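Side-chain contacts in VipE (Legionella pneumophila subsp. pneumophila str. Philadelphia 1, PDB 4QN8), which is a Legionella effector of undetermined molecular activity, represented here by the all-helical N-terminal part of the longer protein: residues D74-H79 and P116-E121; Q80-M85 and E120-S125. One frame throughout, in Å; residues are numbered along the deposited sequence.

Interaction 1: residues D74-H79 and P116-E121; sequences DSEILH and PTKAEE
K118 reaches across from helix 116-119 and lies over the imidazole of H79, and most of the contact hangs on this pair. The interaction is CH-pi: K118 CE stands 3.7 Å from the centroid of the H79 ring, only 11° off the ring normal, with K118 CG 3.5 Å from H79 ND1 along the same chain. A bend at chi2 (55°) in an otherwise extended side chain lays the methylenes across the imidazole and carries the ammonium beyond it.

The charged interactions gather on K118 NZ. A long salt bridge runs from K118 NZ to E76 OE2 at 3.6 Å, and water does the closer work: water 2 accepts from K118 NZ at 2.7 Å and donates to E76 OE1 at 2.6 Å. Water 1 bridges NZ and OE2, but its contact with OE2 is suspiciously short and its placement doubtful. E121 OE1, one turn on from K118, makes a weak salt bridge to K118 NZ at 3.4 Å. The same E121 OE1 lies 3.8 Å from H79 NE2, its carboxylate plane turned 74° from the ring.

H79 ND1 is hydrogen-bonded to E111 of helix 103-114. With the ring held there and K118 laid over it, this surface joint between helices 75-88 and 116-119 is a hydrated salt-bridge network, in which the two glutamates probably offset the lysine's charge.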
ATOM      1  N   ASP A  74     -10.392   9.989  -6.221  1.00 20.66           N
ATOM      2  CA  ASP A  74     -10.824  11.157  -5.466  1.00 23.95           C
ATOM      3  C   ASP A  74     -10.194  11.057  -4.062  1.00 21.89           C
ATOM      4  O   ASP A  74     -10.007   9.941  -3.543  1.00 20.50           O
ATOM      5  CB  ASP A  74     -12.362  11.154  -5.457  1.00 23.24           C
ATOM      6  CG  ASP A  74     -12.964  11.952  -4.330  1.00 30.58           C
ATOM      7  OD1 ASP A  74     -13.059  11.409  -3.203  1.00 26.76           O
ATOM      8  OD2 ASP A  74     -13.392  13.100  -4.571  1.00 39.46           O
ATOM      9  N   SER A  75      -9.813  12.184  -3.454  1.00 18.41           N
ATOM     10  CA  SER A  75      -9.051  12.104  -2.188  1.00 20.96           C
ATOM     11  C   SER A  75      -9.823  11.420  -1.064  1.00 24.48           C
ATOM     12  O   SER A  75      -9.250  10.650  -0.282  1.00 21.17           O
ATOM     13  CB  SER A  75      -8.537  13.468  -1.728  1.00 20.83           C
ATOM     14  OG  SER A  75      -9.587  14.405  -1.503  1.00 21.60           O
ATOM     15  N   GLU A  76     -11.117  11.706  -0.970  1.00 24.98           N
ATOM     16  CA  GLU A  76     -11.946  11.050   0.042  1.00 24.02           C
ATOM     17  C   GLU A  76     -12.191   9.572  -0.265  1.00 21.72           C
ATOM     18  O   GLU A  76     -12.262   8.765   0.658  1.00 22.08           O
ATOM     19  CB  GLU A  76     -13.262  11.802   0.281  1.00 30.42           C
ATOM     20  CG  GLU A  76     -13.102  13.117   1.053  1.00 42.37           C
ATOM     21  CD  GLU A  76     -12.853  12.943   2.551  1.00 54.06           C
ATOM     22  OE1 GLU A  76     -12.574  11.809   3.000  1.00 52.21           O
ATOM     23  OE2 GLU A  76     -12.935  13.956   3.285  1.00 61.47           O
ATOM     24  N   ILE A  77     -12.307   9.207  -1.545  1.00 19.52           N
ATOM     25  CA  ILE A  77     -12.361   7.779  -1.908  1.00 18.33           C
ATOM     26  C   ILE A  77     -11.071   7.060  -1.505  1.00 22.10           C
ATOM     27  O   ILE A  77     -11.102   5.959  -0.938  1.00 21.24           O
ATOM     28  CB  ILE A  77     -12.646   7.546  -3.414  1.00 26.45           C
ATOM     29  CG1 ILE A  77     -14.059   8.021  -3.782  1.00 33.87           C
ATOM     30  CG2 ILE A  77     -12.505   6.063  -3.757  1.00 20.27           C
ATOM     31  CD1 ILE A  77     -15.151   7.025  -3.439  1.00 36.68           C
ATOM     32  N   LEU A  78      -9.932   7.685  -1.791  1.00 17.50           N
ATOM     33  CA  LEU A  78      -8.650   7.163  -1.351  1.00 13.18           C
ATOM     34  C   LEU A  78      -8.581   7.031   0.169  1.00 14.05           C
ATOM     35  O   LEU A  78      -8.076   6.023   0.682  1.00 17.95           O
ATOM     36  CB  LEU A  78      -7.531   8.071  -1.867  1.00 13.58           C
ATOM     37  CG  LEU A  78      -6.149   7.911  -1.258  1.00 15.65           C
ATOM     38  CD1 LEU A  78      -5.517   6.580  -1.666  1.00 16.24           C
ATOM     39  CD2 LEU A  78      -5.307   9.100  -1.729  1.00 17.87           C
ATOM     40  N   HIS A  79      -9.098   8.016   0.893  1.00 15.59           N
ATOM     41  CA  HIS A  79      -9.023   7.946   2.357  1.00 17.43           C
ATOM     42  C   HIS A  79      -9.838   6.765   2.874  1.00 19.51           C
ATOM     43  O   HIS A  79      -9.408   6.023   3.758  1.00 18.45           O
ATOM     44  CB  HIS A  79      -9.517   9.232   3.004  1.00 18.35           C
ATOM     45  CG  HIS A  79      -9.349   9.242   4.485  1.00 22.62           C
ATOM     46  ND1 HIS A  79      -8.131   9.487   5.083  1.00 24.73           N
ATOM     47  CD2 HIS A  79     -10.223   8.993   5.487  1.00 27.64           C
ATOM     48  CE1 HIS A  79      -8.270   9.409   6.399  1.00 32.75           C
ATOM     49  NE2 HIS A  79      -9.527   9.105   6.668  1.00 26.19           N
ATOM     50  N   PRO A 116      -1.331  14.804   3.118  1.00 21.91           N
ATOM     51  CA  PRO A 116      -0.845  14.440   4.460  1.00 28.45           C
ATOM     52  C   PRO A 116      -1.763  14.829   5.620  1.00 22.88           C
ATOM     53  O   PRO A 116      -1.809  14.084   6.601  1.00 24.64           O
ATOM     54  CB  PRO A 116       0.489  15.191   4.571  1.00 24.89           C
ATOM     55  CG  PRO A 116       0.415  16.274   3.564  1.00 22.94           C
ATOM     56  CD  PRO A 116      -0.402  15.718   2.429  1.00 24.20           C
ATOM     57  N   THR A 117      -2.458  15.957   5.527  1.00 26.11           N
ATOM     58  CA  THR A 117      -3.359  16.380   6.607  1.00 29.01           C
ATOM     59  C   THR A 117      -4.493  15.381   6.832  1.00 27.76           C
ATOM     60  O   THR A 117      -4.849  15.064   7.975  1.00 29.31           O
ATOM     61  CB  THR A 117      -3.968  17.766   6.337  1.00 32.58           C
ATOM     62  OG1 THR A 117      -2.920  18.738   6.250  1.00 36.86           O
ATOM     63  CG2 THR A 117      -4.924  18.158   7.458  1.00 35.77           C
ATOM     64  N   LYS A 118      -5.068  14.898   5.734  1.00 20.94           N
ATOM     65  CA  LYS A 118      -6.132  13.904   5.800  1.00 30.90           C
ATOM     66  C   LYS A 118      -5.609  12.536   6.237  1.00 25.71           C
ATOM     67  O   LYS A 118      -6.267  11.816   6.989  1.00 19.15           O
ATOM     68  CB  LYS A 118      -6.813  13.786   4.439  1.00 36.20           C
ATOM     69  CG  LYS A 118      -8.034  12.892   4.446  1.00 42.46           C
ATOM     70  CD  LYS A 118      -9.040  13.350   5.495  1.00 54.89           C
ATOM     71  CE  LYS A 118     -10.382  12.666   5.303  1.00 51.03           C
ATOM     72  NZ  LYS A 118     -11.341  13.006   6.391  1.00 52.45           N
ATOM     73  N   ALA A 119      -4.423  12.176   5.768  1.00 20.97           N
ATOM     74  CA  ALA A 119      -3.871  10.848   6.056  1.00 19.51           C
ATOM     75  C   ALA A 119      -3.501  10.686   7.526  1.00 16.35           C
ATOM     76  O   ALA A 119      -3.450   9.558   8.057  1.00 18.30           O
ATOM     77  CB  ALA A 119      -2.679  10.578   5.187  1.00 22.74           C
ATOM     78  N   GLU A 120      -3.249  11.806   8.192  1.00 18.81           N
ATOM     79  CA  GLU A 120      -2.872  11.774   9.602  1.00 21.01           C
ATOM     80  C   GLU A 120      -3.911  11.072  10.481  1.00 28.94           C
ATOM     81  O   GLU A 120      -3.567  10.484  11.512  1.00 24.51           O
ATOM     82  CB  GLU A 120      -2.614  13.194  10.111  1.00 25.10           C
ATOM     83  CG  GLU A 120      -2.021  13.251  11.489  1.00 34.06           C
ATOM     84  CD  GLU A 120      -0.645  12.609  11.575  1.00 28.22           C
ATOM     85  OE1 GLU A 120      -0.009  12.342  10.521  1.00 32.71           O
ATOM     86  OE2 GLU A 120      -0.195  12.383  12.713  1.00 39.71           O
ATOM     87  N   GLU A 121      -5.174  11.115  10.067  1.00 22.67           N
ATOM     88  CA  GLU A 121      -6.250  10.516  10.852  1.00 22.88           C
ATOM     89  C   GLU A 121      -6.131   8.986  10.991  1.00 19.59           C
ATOM     90  O   GLU A 121      -6.708   8.396  11.905  1.00 23.85           O
ATOM     91  CB  GLU A 121      -7.611  10.897  10.264  1.00 26.00           C
ATOM     92  CG  GLU A 121      -7.854  12.405  10.179  1.00 38.47           C
ATOM     93  CD  GLU A 121      -9.166  12.750   9.487  1.00 52.27           C
ATOM     94  OE1 GLU A 121      -9.972  11.822   9.239  1.00 50.36           O
ATOM     95  OE2 GLU A 121      -9.390  13.948   9.190  1.00 59.50           O
TER
HETATM   96  O   HOH W   1     -12.132  15.268   5.175  1.00 34.61           O
HETATM   97  O   HOH W   2     -13.174  11.293   5.460  1.00 39.90           O

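Interaction 2: residues Q80-M85 and E120-S125; sequences QLTSRM and EEHFNS
The short 3-10 turn 121-124, in the link between helices 116-119 and 126-131, packs against the middle of helix 75-88 through a single inserted side chain, H122. In this all-helical fold the contact is a buried one, and S83 and H122 mark the closest approach of the two backbones, with their CA atoms 6.7 Å apart. H122 points its CB toward the helix, and the imidazole is met there by two neighbouring residues in different ways.

T82 comes over one face. Its CG2 methyl makes a CH-pi contact 3.7 Å from the centroid of the H122 ring, displaced toward the rim on the NE2 side; T82 CG2 is 3.4 Å from H122 NE2. CG2 is the branch anti to the backbone N, which directs the methyl at the ring while OG1 turns back to the carbonyl of L78, one turn earlier in the helix.

S83 approaches instead at the edge of the ring, near its plane. Water 3, also in that plane, lies 2.8 Å from H122 ND1 and 3.1 Å from S83 OG, joining the two side chains; S83 OG has a second bond, to the carbonyl of H79. At NE2 the H122 ring is hydrogen-bonded to E111 of helix 103-114. Both ring nitrogens therefore have polar partners inside a buried contact, which should fix the rotation of the imidazole. L108 and I86 pack against H122 as well.

S125, the N-cap residue of helix 126-131, follows directly and bonds back to the turn: S125 OG donates to H122 O at 2.7 Å, and that same carbonyl oxygen also accepts from S125 N at 3.2 Å.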
ATOM      1  N   GLN A  80     -11.022   6.601   2.296  1.00 16.52           N
ATOM      2  CA  GLN A  80     -11.969   5.555   2.688  1.00 19.29           C
ATOM      3  C   GLN A  80     -11.362   4.188   2.374  1.00 17.36           C
ATOM      4  O   GLN A  80     -11.394   3.275   3.206  1.00 18.91           O
ATOM      5  CB  GLN A  80     -13.263   5.780   1.895  1.00 23.19           C
ATOM      6  CG  GLN A  80     -14.491   5.003   2.293  1.00 34.15           C
ATOM      7  CD  GLN A  80     -15.697   5.428   1.447  1.00 31.03           C
ATOM      8  OE1 GLN A  80     -15.658   5.341   0.214  1.00 30.17           O
ATOM      9  NE2 GLN A  80     -16.758   5.915   2.104  1.00 34.35           N
ATOM     10  N   LEU A  81     -10.779   4.045   1.187  1.00 15.92           N
ATOM     11  CA  LEU A  81     -10.144   2.776   0.824  1.00 13.92           C
ATOM     12  C   LEU A  81      -9.008   2.450   1.787  1.00 18.59           C
ATOM     13  O   LEU A  81      -8.901   1.328   2.276  1.00 16.07           O
ATOM     14  CB  LEU A  81      -9.612   2.789  -0.613  1.00 17.58           C
ATOM     15  CG  LEU A  81     -10.617   2.635  -1.753  1.00 24.06           C
ATOM     16  CD1 LEU A  81      -9.916   2.866  -3.088  1.00 22.17           C
ATOM     17  CD2 LEU A  81     -11.277   1.264  -1.721  1.00 21.55           C
ATOM     18  N   THR A  82      -8.172   3.434   2.086  1.00 14.07           N
ATOM     19  CA  THR A  82      -7.045   3.185   2.983  1.00 14.19           C
ATOM     20  C   THR A  82      -7.514   2.759   4.381  1.00 13.69           C
ATOM     21  O   THR A  82      -6.935   1.850   5.004  1.00 14.40           O
ATOM     22  CB  THR A  82      -6.168   4.434   3.062  1.00 16.73           C
ATOM     23  OG1 THR A  82      -5.662   4.710   1.752  1.00 16.56           O
ATOM     24  CG2 THR A  82      -4.986   4.226   4.020  1.00 16.52           C
ATOM     25  N   SER A  83      -8.569   3.390   4.871  1.00 16.48           N
ATOM     26  CA  SER A  83      -9.096   3.036   6.190  1.00 14.10           C
ATOM     27  C   SER A  83      -9.643   1.614   6.214  1.00 19.86           C
ATOM     28  O   SER A  83      -9.432   0.873   7.187  1.00 19.93           O
ATOM     29  CB  SER A  83     -10.207   4.002   6.615  1.00 23.57           C
ATOM     30  OG  SER A  83      -9.683   5.290   6.864  1.00 31.53           O
ATOM     31  N   ARG A  84     -10.346   1.238   5.152  1.00 18.70           N
ATOM     32  CA  ARG A  84     -10.859  -0.116   5.044  1.00 19.19           C
ATOM     33  C   ARG A  84      -9.726  -1.118   4.989  1.00 18.98           C
ATOM     34  O   ARG A  84      -9.791  -2.172   5.619  1.00 17.85           O
ATOM     35  CB  ARG A  84     -11.739  -0.266   3.805  1.00 16.65           C
ATOM     36  CG  ARG A  84     -13.040   0.462   3.900  1.00 20.48           C
ATOM     37  CD  ARG A  84     -13.800   0.276   2.615  1.00 22.01           C
ATOM     38  NE  ARG A  84     -14.339  -1.081   2.484  1.00 20.46           N
ATOM     39  CZ  ARG A  84     -14.704  -1.609   1.319  1.00 26.09           C
ATOM     40  NH1 ARG A  84     -14.559  -0.905   0.200  1.00 26.55           N
ATOM     41  NH2 ARG A  84     -15.198  -2.841   1.264  1.00 24.27           N
HETATM   42  N   MSE A  85      -8.673  -0.793   4.242  1.00 14.10           N
HETATM   43  CA  MSE A  85      -7.558  -1.713   4.122  1.00 14.50           C
HETATM   44  C   MSE A  85      -6.894  -1.932   5.472  1.00 16.31           C
HETATM   45  O   MSE A  85      -6.492  -3.055   5.799  1.00 17.12           O
HETATM   46  CB  MSE A  85      -6.544  -1.206   3.090  1.00 16.31           C
HETATM   47  CG  MSE A  85      -7.096  -1.232   1.671  1.00 16.21           C
HETATM   48 SE   MSE A  85      -5.721  -0.526   0.496  0.74 20.29          SE
HETATM   49  CE  MSE A  85      -6.640  -0.687  -1.206  1.00 18.98           C
ATOM     50  N   GLU A 120      -3.249  11.806   8.192  1.00 18.81           N
ATOM     51  CA  GLU A 120      -2.872  11.774   9.602  1.00 21.01           C
ATOM     52  C   GLU A 120      -3.911  11.072  10.481  1.00 28.94           C
ATOM     53  O   GLU A 120      -3.567  10.484  11.512  1.00 24.51           O
ATOM     54  CB  GLU A 120      -2.614  13.194  10.111  1.00 25.10           C
ATOM     55  CG  GLU A 120      -2.021  13.251  11.489  1.00 34.06           C
ATOM     56  CD  GLU A 120      -0.645  12.609  11.575  1.00 28.22           C
ATOM     57  OE1 GLU A 120      -0.009  12.342  10.521  1.00 32.71           O
ATOM     58  OE2 GLU A 120      -0.195  12.383  12.713  1.00 39.71           O
ATOM     59  N   GLU A 121      -5.174  11.115  10.067  1.00 22.67           N
ATOM     60  CA  GLU A 121      -6.250  10.516  10.852  1.00 22.88           C
ATOM     61  C   GLU A 121      -6.131   8.986  10.991  1.00 19.59           C
ATOM     62  O   GLU A 121      -6.708   8.396  11.905  1.00 23.85           O
ATOM     63  CB  GLU A 121      -7.611  10.897  10.264  1.00 26.00           C
ATOM     64  CG  GLU A 121      -7.854  12.405  10.179  1.00 38.47           C
ATOM     65  CD  GLU A 121      -9.166  12.750   9.487  1.00 52.27           C
ATOM     66  OE1 GLU A 121      -9.972  11.822   9.239  1.00 50.36           O
ATOM     67  OE2 GLU A 121      -9.390  13.948   9.190  1.00 59.50           O
ATOM     68  N   HIS A 122      -5.388   8.355  10.093  1.00 19.68           N
ATOM     69  CA  HIS A 122      -5.251   6.894  10.113  1.00 21.60           C
ATOM     70  C   HIS A 122      -4.475   6.417  11.334  1.00 21.04           C
ATOM     71  O   HIS A 122      -4.626   5.267  11.765  1.00 21.38           O
ATOM     72  CB  HIS A 122      -4.552   6.376   8.859  1.00 19.02           C
ATOM     73  CG  HIS A 122      -5.346   6.537   7.604  1.00 19.58           C
ATOM     74  ND1 HIS A 122      -6.629   6.052   7.467  1.00 18.55           N
ATOM     75  CD2 HIS A 122      -5.027   7.109   6.419  1.00 22.19           C
ATOM     76  CE1 HIS A 122      -7.069   6.332   6.247  1.00 18.40           C
ATOM     77  NE2 HIS A 122      -6.113   6.962   5.596  1.00 16.88           N
ATOM     78  N   PHE A 123      -3.645   7.295  11.896  1.00 19.99           N
ATOM     79  CA  PHE A 123      -2.835   6.921  13.058  1.00 22.39           C
ATOM     80  C   PHE A 123      -3.643   6.898  14.339  1.00 25.24           C
ATOM     81  O   PHE A 123      -3.147   6.468  15.375  1.00 27.66           O
ATOM     82  CB  PHE A 123      -1.615   7.839  13.182  1.00 21.72           C
ATOM     83  CG  PHE A 123      -0.707   7.758  11.991  1.00 22.95           C
ATOM     84  CD1 PHE A 123       0.255   6.764  11.901  1.00 24.77           C
ATOM     85  CD2 PHE A 123      -0.854   8.631  10.931  1.00 23.18           C
ATOM     86  CE1 PHE A 123       1.079   6.670  10.789  1.00 21.54           C
ATOM     87  CE2 PHE A 123      -0.033   8.541   9.816  1.00 18.38           C
ATOM     88  CZ  PHE A 123       0.928   7.559   9.743  1.00 22.35           C
ATOM     89  N   ASN A 124      -4.887   7.360  14.252  1.00 26.59           N
ATOM     90  CA  ASN A 124      -5.838   7.289  15.356  1.00 27.70           C
ATOM     91  C   ASN A 124      -6.722   6.041  15.319  1.00 25.64           C
ATOM     92  O   ASN A 124      -7.507   5.799  16.242  1.00 29.33           O
ATOM     93  CB  ASN A 124      -6.728   8.535  15.364  1.00 29.85           C
ATOM     94  CG  ASN A 124      -5.979   9.780  15.770  1.00 43.64           C
ATOM     95  OD1 ASN A 124      -5.013   9.715  16.536  1.00 49.99           O
ATOM     96  ND2 ASN A 124      -6.420  10.931  15.264  1.00 47.00           N
ATOM     97  N   SER A 125      -6.591   5.255  14.257  1.00 22.57           N
ATOM     98  CA  SER A 125      -7.481   4.127  14.018  1.00 22.86           C
ATOM     99  C   SER A 125      -7.208   3.023  15.037  1.00 24.22           C
ATOM    100  O   SER A 125      -6.087   2.918  15.560  1.00 20.67           O
ATOM    101  CB  SER A 125      -7.280   3.591  12.597  1.00 23.71           C
ATOM    102  OG  SER A 125      -5.965   3.062  12.457  1.00 22.47           O
TER
HETATM  103  O   HOH W   3      -7.969   4.558   9.353  1.00 28.45           O

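Going from the N terminus, the chain enters helix 75-88 through 74-79 and continues along it through 80-85, crosses a largely helical excursion that includes helix 103-114, and returns at 116-125. Interaction 1 closes a loop of 36 residues between its segments and interaction 2 one of 34. The loops cross instead of nesting, because both partners advance together: the earlier part of the helix takes 116-121, the later part 120-125. Their centres lie about 8 Å apart, and the two contacts meet where the H79 and H122 rings stack, with E111 of helix 103-114 bonded to both histidines. Together they tie helix 75-88 to helix 116-119 and the turn leading into helix 126-131.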